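Local coordinates for neurotoxin (Clostridium botulinum, PDB 3N7L), which probably binds gangliosides on nerve cells, serving as the receptor-binding domain through which this botulinum neurotoxin attaches to its target, at residues Phe44-Ser48 with Thr182-Asn186; Ser96-Gly102 with Ile175-Ile181. All coordinates share one frame; numbering follows the deposited sequence.

Interaction 1 (Phe44-Ser48 with Thr182-Asn186); sequences FKLGS and TFQMN
Phe44 meets Phe183 in an edge-to-face (T-shaped) ring pair. The centroids are 5.6 Å apart and the planes stand at 83°. Phe44 points its edge, through CZ, at one face of the Phe183 ring. The nearest atoms are Phe44 CZ and Phe183 CD1, 3.9 Å apart. Phe44 CG sits between the backbone N and the carbonyl carbon (chi1 61°), and from there the ring reaches across to the other strand. Phe183 makes a second edge-to-face pair, with Phe208.

Leu46 adds the aliphatic packing. Leu46 CD2 touches Phe183 CB at 3.9 Å and lies close to the Phe183 backbone carbonyl. Its CD1 branch lies in plane at the edge of the Phe44 ring.

These strands face each other across the N-terminal, concanavalin-like beta-sandwich. Strand 44-47 is in one sheet, bonded to strand 202-211. Strand 180-187 is in the other, bonded to strand 55-59. The axes of segments 44-47 and 182-186 come within 6.5 Å, with 36° between their directions.

Met185 reaches over with a chain bent at its last torsion. Met185 SD lies 3.8 Å from Ser48 N, over the Gly47-Ser48 peptide, while its CB packs on Ser48.

The polar link is a single water. It donates to Gly47 O at 2.9 Å and accepts from Met185 N at 3.0 Å, joining the two backbones. Ser48 OG turns elsewhere and bonds to Ile201 N.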
ATOM      1  N   PHE A  44     -10.475   2.463 -11.082  1.00 26.97           N
ATOM      2  CA  PHE A  44     -10.380   2.833 -12.478  1.00 26.56           C
ATOM      3  C   PHE A  44      -8.947   3.341 -12.631  1.00 27.01           C
ATOM      4  O   PHE A  44      -8.379   3.925 -11.694  1.00 25.87           O
ATOM      5  CB  PHE A  44     -11.444   3.871 -12.897  1.00 27.85           C
ATOM      6  CG  PHE A  44     -11.375   5.199 -12.179  1.00 27.07           C
ATOM      7  CD1 PHE A  44     -10.559   6.223 -12.653  1.00 27.97           C
ATOM      8  CD2 PHE A  44     -12.213   5.460 -11.096  1.00 26.91           C
ATOM      9  CE1 PHE A  44     -10.586   7.493 -12.069  1.00 29.20           C
ATOM     10  CE2 PHE A  44     -12.249   6.726 -10.501  1.00 26.44           C
ATOM     11  CZ  PHE A  44     -11.434   7.745 -10.991  1.00 28.61           C
ATOM     12  N   LYS A  45      -8.351   3.080 -13.787  1.00 25.49           N
ATOM     13  CA  LYS A  45      -6.970   3.465 -14.033  1.00 26.46           C
ATOM     14  C   LYS A  45      -6.787   4.494 -15.145  1.00 27.84           C
ATOM     15  O   LYS A  45      -7.392   4.388 -16.214  1.00 28.41           O
ATOM     16  CB  LYS A  45      -6.163   2.210 -14.355  1.00 27.07           C
ATOM     17  CG  LYS A  45      -4.689   2.439 -14.630  1.00 26.94           C
ATOM     18  CD  LYS A  45      -4.082   1.160 -15.185  1.00 32.75           C
ATOM     19  CE  LYS A  45      -2.601   1.306 -15.466  1.00 35.15           C
ATOM     20  NZ  LYS A  45      -2.053   0.051 -16.050  1.00 39.89           N
ATOM     21  N   LEU A  46      -5.942   5.484 -14.868  1.00 28.20           N
ATOM     22  CA  LEU A  46      -5.618   6.559 -15.800  1.00 31.00           C
ATOM     23  C   LEU A  46      -4.102   6.622 -15.951  1.00 32.06           C
ATOM     24  O   LEU A  46      -3.372   6.141 -15.087  1.00 32.15           O
ATOM     25  CB  LEU A  46      -6.126   7.904 -15.267  1.00 33.32           C
ATOM     26  CG  LEU A  46      -7.601   8.271 -15.465  1.00 37.17           C
ATOM     27  CD1 LEU A  46      -8.488   7.181 -14.913  1.00 38.55           C
ATOM     28  CD2 LEU A  46      -7.899   9.598 -14.778  1.00 37.57           C
ATOM     29  N   GLY A  47      -3.631   7.212 -17.045  1.00 32.96           N
ATOM     30  CA  GLY A  47      -2.199   7.321 -17.258  1.00 33.72           C
ATOM     31  C   GLY A  47      -1.800   8.666 -17.834  1.00 34.97           C
ATOM     32  O   GLY A  47      -2.630   9.371 -18.406  1.00 34.50           O
ATOM     33  N   SER A  48      -0.534   9.036 -17.673  1.00 36.56           N
ATOM     34  CA  SER A  48      -0.045  10.301 -18.206  1.00 39.91           C
ATOM     35  C   SER A  48       0.134  10.146 -19.718  1.00 43.54           C
ATOM     36  O   SER A  48       0.431  11.106 -20.427  1.00 42.88           O
ATOM     37  CB  SER A  48       1.281  10.686 -17.538  1.00 39.34           C
ATOM     38  OG  SER A  48       2.244   9.651 -17.644  1.00 38.56           O
ATOM     39  N   THR A 182     -12.592  16.906 -12.745  1.00 27.36           N
ATOM     40  CA  THR A 182     -11.941  16.178 -13.819  1.00 28.33           C
ATOM     41  C   THR A 182     -10.744  15.361 -13.343  1.00 28.35           C
ATOM     42  O   THR A 182      -9.762  15.913 -12.834  1.00 27.89           O
ATOM     43  CB  THR A 182     -11.461  17.147 -14.919  1.00 30.41           C
ATOM     44  OG1 THR A 182     -12.584  17.868 -15.446  1.00 33.22           O
ATOM     45  CG2 THR A 182     -10.779  16.386 -16.040  1.00 29.42           C
ATOM     46  N   PHE A 183     -10.844  14.044 -13.508  1.00 27.14           N
ATOM     47  CA  PHE A 183      -9.772  13.119 -13.143  1.00 27.81           C
ATOM     48  C   PHE A 183      -8.941  12.893 -14.407  1.00 27.84           C
ATOM     49  O   PHE A 183      -9.418  12.297 -15.373  1.00 26.90           O
ATOM     50  CB  PHE A 183     -10.352  11.780 -12.671  1.00 26.38           C
ATOM     51  CG  PHE A 183     -11.080  11.854 -11.355  1.00 26.95           C
ATOM     52  CD1 PHE A 183     -10.480  11.391 -10.183  1.00 25.29           C
ATOM     53  CD2 PHE A 183     -12.372  12.368 -11.288  1.00 27.03           C
ATOM     54  CE1 PHE A 183     -11.161  11.432  -8.969  1.00 25.95           C
ATOM     55  CE2 PHE A 183     -13.061  12.414 -10.073  1.00 27.80           C
ATOM     56  CZ  PHE A 183     -12.456  11.946  -8.914  1.00 26.15           C
ATOM     57  N   GLN A 184      -7.707  13.381 -14.406  1.00 28.25           N
ATOM     58  CA  GLN A 184      -6.840  13.233 -15.566  1.00 29.62           C
ATOM     59  C   GLN A 184      -5.434  13.671 -15.196  1.00 30.52           C
ATOM     60  O   GLN A 184      -5.247  14.685 -14.525  1.00 30.84           O
ATOM     61  CB  GLN A 184      -7.369  14.085 -16.731  1.00 30.92           C
ATOM     62  CG  GLN A 184      -6.506  14.057 -17.986  1.00 34.49           C
ATOM     63  CD  GLN A 184      -7.123  14.839 -19.143  1.00 36.49           C
ATOM     64  OE1 GLN A 184      -7.397  16.034 -19.028  1.00 35.93           O
ATOM     65  NE2 GLN A 184      -7.344  14.160 -20.266  1.00 38.39           N
ATOM     66  N   MET A 185      -4.445  12.899 -15.627  1.00 30.84           N
ATOM     67  CA  MET A 185      -3.060  13.225 -15.332  1.00 32.78           C
ATOM     68  C   MET A 185      -2.506  14.215 -16.351  1.00 32.36           C
ATOM     69  O   MET A 185      -2.122  13.837 -17.466  1.00 31.97           O
ATOM     70  CB  MET A 185      -2.229  11.950 -15.305  1.00 32.74           C
ATOM     71  CG  MET A 185      -2.821  10.913 -14.378  1.00 37.72           C
ATOM     72  SD  MET A 185      -1.718   9.554 -14.090  1.00 40.79           S
ATOM     73  CE  MET A 185      -0.673  10.255 -12.815  1.00 42.24           C
ATOM     74  N   ASN A 186      -2.474  15.484 -15.952  1.00 31.30           N
ATOM     75  CA  ASN A 186      -1.985  16.549 -16.815  1.00 31.75           C
ATOM     76  C   ASN A 186      -0.708  17.187 -16.298  1.00 30.64           C
ATOM     77  O   ASN A 186      -0.658  17.711 -15.185  1.00 29.71           O
ATOM     78  CB  ASN A 186      -3.056  17.625 -16.990  1.00 31.92           C
ATOM     79  CG  ASN A 186      -4.331  17.079 -17.585  1.00 32.25           C
ATOM     80  OD1 ASN A 186      -4.298  16.271 -18.508  1.00 33.02           O
ATOM     81  ND2 ASN A 186      -5.468  17.528 -17.065  1.00 33.84           N
TER
HETATM   82  O   HOH W   1      -5.050  10.625 -17.443  1.00 29.09           O

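Interaction 2 (Ser96-Gly102 with Ile175-Ile181); sequences SVKNNSG and INFSKTI
Ser101 and Ser96 both hold OG opposite the backbone N (chi1 -164° and -162°), and these torsions carry the two hydroxyls to the backbone of 175-181. Ser101 OG accepts from Asn176 N at 2.8 Å. The bond is almost straight, 176° at the hydrogen. Ser96 OG donates to Thr180 O at 2.7 Å, approaching from above the carbonyl plane. Ser96 CA also makes a CA-H...O contact with Thr180 O.

Two waters extend the polar link. One donates to Ser96 O and accepts from Ser178 N, 2.8 Å to each. Another donates to Ser96 OG and to Ser178 O. Ser178 OG accepts from Thr180 N at 2.9 Å, which forms an ST turn just where the loop passes into strand 180-187. A further water is hydrogen-bonded to Ser178 OG at 3.0 Å and weakly to Val97 O.

Apolar contacts are fewer. Lys98 CB rests on Ser178 CB at 4.0 Å, while the amine leads away. Phe177 CD1 lies 4.0 Å from Gly102 CA. Gly102 brings bare backbone close to Ser96 O. Ile175 CG1 packs over one face of the Phe177 ring, offset toward the rim.

Residues 98-101 form the turn between strands 95-97 and 102-108, closed by the backbone hydrogen bond from Lys98 N to Ser101 O. Ser101 OG also bonds to Lys117 O and Gln118 O, at the end of strand 111-117. Phe177 stacks edge-to-face with Tyr70, and Trp103 of strand 102-108 touches Ser96, Phe177 and Ile181.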
ATOM      1  N   SER A  96     -10.825  20.719 -10.007  1.00 28.97           N
ATOM      2  CA  SER A  96     -12.169  21.281  -9.935  1.00 30.88           C
ATOM      3  C   SER A  96     -12.038  22.804  -9.913  1.00 30.56           C
ATOM      4  O   SER A  96     -12.521  23.480  -9.007  1.00 28.75           O
ATOM      5  CB  SER A  96     -12.900  20.774  -8.688  1.00 29.86           C
ATOM      6  OG  SER A  96     -14.300  20.975  -8.807  1.00 31.36           O
ATOM      7  N   VAL A  97     -11.341  23.316 -10.924  1.00 32.39           N
ATOM      8  CA  VAL A  97     -11.109  24.747 -11.112  1.00 35.04           C
ATOM      9  C   VAL A  97     -11.717  25.089 -12.466  1.00 37.25           C
ATOM     10  O   VAL A  97     -11.379  24.463 -13.467  1.00 36.32           O
ATOM     11  CB  VAL A  97      -9.594  25.080 -11.161  1.00 33.84           C
ATOM     12  CG1 VAL A  97      -9.387  26.508 -11.641  1.00 33.63           C
ATOM     13  CG2 VAL A  97      -8.973  24.901  -9.787  1.00 32.16           C
ATOM     14  N   LYS A  98     -12.612  26.073 -12.504  1.00 40.35           N
ATOM     15  CA  LYS A  98     -13.249  26.450 -13.763  1.00 42.84           C
ATOM     16  C   LYS A  98     -12.697  27.739 -14.374  1.00 44.68           C
ATOM     17  O   LYS A  98     -12.184  27.731 -15.498  1.00 48.38           O
ATOM     18  CB  LYS A  98     -14.766  26.568 -13.576  1.00 43.37           C
ATOM     19  CG  LYS A  98     -15.509  27.088 -14.805  1.00 46.14           C
ATOM     20  CD  LYS A  98     -15.188  26.276 -16.055  1.00 48.87           C
ATOM     21  CE  LYS A  98     -15.687  26.984 -17.315  1.00 52.64           C
ATOM     22  NZ  LYS A  98     -15.263  26.294 -18.571  1.00 53.38           N
ATOM     23  N   ASN A  99     -12.806  28.845 -13.650  1.00 43.40           N
ATOM     24  CA  ASN A  99     -12.299  30.118 -14.156  1.00 42.67           C
ATOM     25  C   ASN A  99     -11.228  30.628 -13.210  1.00 41.05           C
ATOM     26  O   ASN A  99     -11.349  31.715 -12.643  1.00 39.43           O
ATOM     27  CB  ASN A  99     -13.431  31.145 -14.268  1.00 44.82           C
ATOM     28  CG  ASN A  99     -14.439  30.785 -15.349  1.00 47.22           C
ATOM     29  OD1 ASN A  99     -14.106  30.740 -16.534  1.00 47.73           O
ATOM     30  ND2 ASN A  99     -15.679  30.523 -14.943  1.00 47.96           N
ATOM     31  N   ASN A 100     -10.183  29.824 -13.044  1.00 38.52           N
ATOM     32  CA  ASN A 100      -9.077  30.160 -12.159  1.00 36.33           C
ATOM     33  C   ASN A 100      -9.538  30.206 -10.709  1.00 33.50           C
ATOM     34  O   ASN A 100      -8.950  30.902  -9.887  1.00 33.81           O
ATOM     35  CB  ASN A 100      -8.456  31.503 -12.556  1.00 39.28           C
ATOM     36  CG  ASN A 100      -7.725  31.434 -13.884  1.00 41.76           C
ATOM     37  OD1 ASN A 100      -6.803  30.639 -14.058  1.00 42.77           O
ATOM     38  ND2 ASN A 100      -8.134  32.271 -14.828  1.00 41.91           N
ATOM     39  N   SER A 101     -10.596  29.463 -10.404  1.00 32.07           N
ATOM     40  CA  SER A 101     -11.125  29.409  -9.046  1.00 30.59           C
ATOM     41  C   SER A 101     -11.710  28.028  -8.749  1.00 29.23           C
ATOM     42  O   SER A 101     -12.293  27.390  -9.627  1.00 27.25           O
ATOM     43  CB  SER A 101     -12.205  30.480  -8.850  1.00 31.69           C
ATOM     44  OG  SER A 101     -12.467  30.700  -7.471  1.00 30.50           O
ATOM     45  N   GLY A 102     -11.548  27.580  -7.504  1.00 27.73           N
ATOM     46  CA  GLY A 102     -12.063  26.286  -7.092  1.00 26.82           C
ATOM     47  C   GLY A 102     -11.028  25.544  -6.265  1.00 25.68           C
ATOM     48  O   GLY A 102     -10.328  26.148  -5.451  1.00 27.01           O
ATOM     49  N   ILE A 175     -13.800  33.342  -4.062  1.00 34.49           N
ATOM     50  CA  ILE A 175     -13.593  31.968  -4.491  1.00 33.33           C
ATOM     51  C   ILE A 175     -14.931  31.404  -4.950  1.00 34.48           C
ATOM     52  O   ILE A 175     -15.948  31.521  -4.263  1.00 34.60           O
ATOM     53  CB  ILE A 175     -12.985  31.095  -3.354  1.00 34.72           C
ATOM     54  CG1 ILE A 175     -12.596  29.721  -3.909  1.00 31.95           C
ATOM     55  CG2 ILE A 175     -13.964  30.963  -2.191  1.00 32.83           C
ATOM     56  CD1 ILE A 175     -11.665  28.943  -3.006  1.00 33.29           C
ATOM     57  N   ASN A 176     -14.925  30.820  -6.140  1.00 34.13           N
ATOM     58  CA  ASN A 176     -16.123  30.255  -6.727  1.00 34.76           C
ATOM     59  C   ASN A 176     -15.869  28.778  -7.007  1.00 34.57           C
ATOM     60  O   ASN A 176     -15.041  28.424  -7.852  1.00 32.90           O
ATOM     61  CB  ASN A 176     -16.446  30.999  -8.028  1.00 37.00           C
ATOM     62  CG  ASN A 176     -17.847  30.716  -8.536  1.00 39.37           C
ATOM     63  OD1 ASN A 176     -18.237  29.566  -8.714  1.00 39.79           O
ATOM     64  ND2 ASN A 176     -18.610  31.776  -8.783  1.00 42.34           N
ATOM     65  N   PHE A 177     -16.577  27.913  -6.292  1.00 34.01           N
ATOM     66  CA  PHE A 177     -16.406  26.481  -6.475  1.00 34.49           C
ATOM     67  C   PHE A 177     -17.124  25.948  -7.705  1.00 35.04           C
ATOM     68  O   PHE A 177     -18.262  26.318  -7.990  1.00 35.69           O
ATOM     69  CB  PHE A 177     -16.857  25.738  -5.215  1.00 33.55           C
ATOM     70  CG  PHE A 177     -15.921  25.918  -4.055  1.00 33.73           C
ATOM     71  CD1 PHE A 177     -14.614  25.441  -4.123  1.00 33.57           C
ATOM     72  CD2 PHE A 177     -16.331  26.589  -2.908  1.00 32.56           C
ATOM     73  CE1 PHE A 177     -13.728  25.632  -3.067  1.00 32.70           C
ATOM     74  CE2 PHE A 177     -15.452  26.785  -1.843  1.00 31.77           C
ATOM     75  CZ  PHE A 177     -14.149  26.307  -1.922  1.00 31.43           C
ATOM     76  N   SER A 178     -16.430  25.082  -8.436  1.00 34.66           N
ATOM     77  CA  SER A 178     -16.956  24.472  -9.651  1.00 34.66           C
ATOM     78  C   SER A 178     -17.752  23.208  -9.347  1.00 34.50           C
ATOM     79  O   SER A 178     -17.492  22.518  -8.365  1.00 32.88           O
ATOM     80  CB  SER A 178     -15.800  24.128 -10.594  1.00 33.68           C
ATOM     81  OG  SER A 178     -16.226  23.279 -11.645  1.00 36.06           O
ATOM     82  N   LYS A 179     -18.726  22.905 -10.193  1.00 35.45           N
ATOM     83  CA  LYS A 179     -19.520  21.703  -9.990  1.00 37.18           C
ATOM     84  C   LYS A 179     -18.979  20.570 -10.854  1.00 35.97           C
ATOM     85  O   LYS A 179     -19.578  19.502 -10.943  1.00 37.17           O
ATOM     86  CB  LYS A 179     -20.996  21.977 -10.299  1.00 38.91           C
ATOM     87  CG  LYS A 179     -21.258  22.756 -11.572  1.00 40.73           C
ATOM     88  CD  LYS A 179     -20.936  21.949 -12.804  1.00 41.63           C
ATOM     89  CE  LYS A 179     -21.548  22.593 -14.028  1.00 44.93           C
ATOM     90  NZ  LYS A 179     -23.022  22.713 -13.869  1.00 45.93           N
ATOM     91  N   THR A 180     -17.834  20.817 -11.485  1.00 35.13           N
ATOM     92  CA  THR A 180     -17.196  19.820 -12.336  1.00 34.19           C
ATOM     93  C   THR A 180     -15.859  19.366 -11.758  1.00 31.06           C
ATOM     94  O   THR A 180     -15.052  20.183 -11.330  1.00 29.24           O
ATOM     95  CB  THR A 180     -16.951  20.369 -13.763  1.00 35.31           C
ATOM     96  OG1 THR A 180     -18.208  20.596 -14.409  1.00 38.18           O
ATOM     97  CG2 THR A 180     -16.138  19.379 -14.591  1.00 35.52           C
ATOM     98  N   ILE A 181     -15.645  18.053 -11.742  1.00 30.85           N
ATOM     99  CA  ILE A 181     -14.401  17.477 -11.241  1.00 29.27           C
ATOM    100  C   ILE A 181     -13.828  16.617 -12.359  1.00 28.05           C
ATOM    101  O   ILE A 181     -14.496  15.714 -12.868  1.00 27.07           O
ATOM    102  CB  ILE A 181     -14.636  16.596  -9.995  1.00 29.33           C
ATOM    103  CG1 ILE A 181     -15.307  17.419  -8.897  1.00 28.06           C
ATOM    104  CG2 ILE A 181     -13.295  16.050  -9.476  1.00 28.97           C
ATOM    105  CD1 ILE A 181     -15.763  16.598  -7.722  1.00 30.28           C
TER
HETATM  106  O   HOH W   2     -14.398  23.749  -6.979  1.00 27.15           O
HETATM  107  O   HOH W   3     -16.387  21.051  -6.505  1.00 45.60           O
HETATM  108  O   HOH W   4     -13.889  22.384 -13.379  1.00 38.80           O

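In the fold
Interactions 1 and 2 share strand 180-187. Segment 175-181 leads straight into 182-186, so one run of chain serves both. Their centres are about 18 Å apart. Interaction 2 joins the loop before this strand to the hairpin 96-102 of the same sheet. Interaction 1 packs the same strand, through its side chains, against strand 44-47 of the opposite sheet. Along the chain, interaction 2 is nested within the loop that interaction 1 closes. Beyond the adjoining segments the two do not touch. Both lie in the N-terminal part of the receptor-binding domain, their centres about 19 Å (interaction 1) and 31 Å (interaction 2) from the centre of the chain. The trefoil-like C-terminal part contributes to neither.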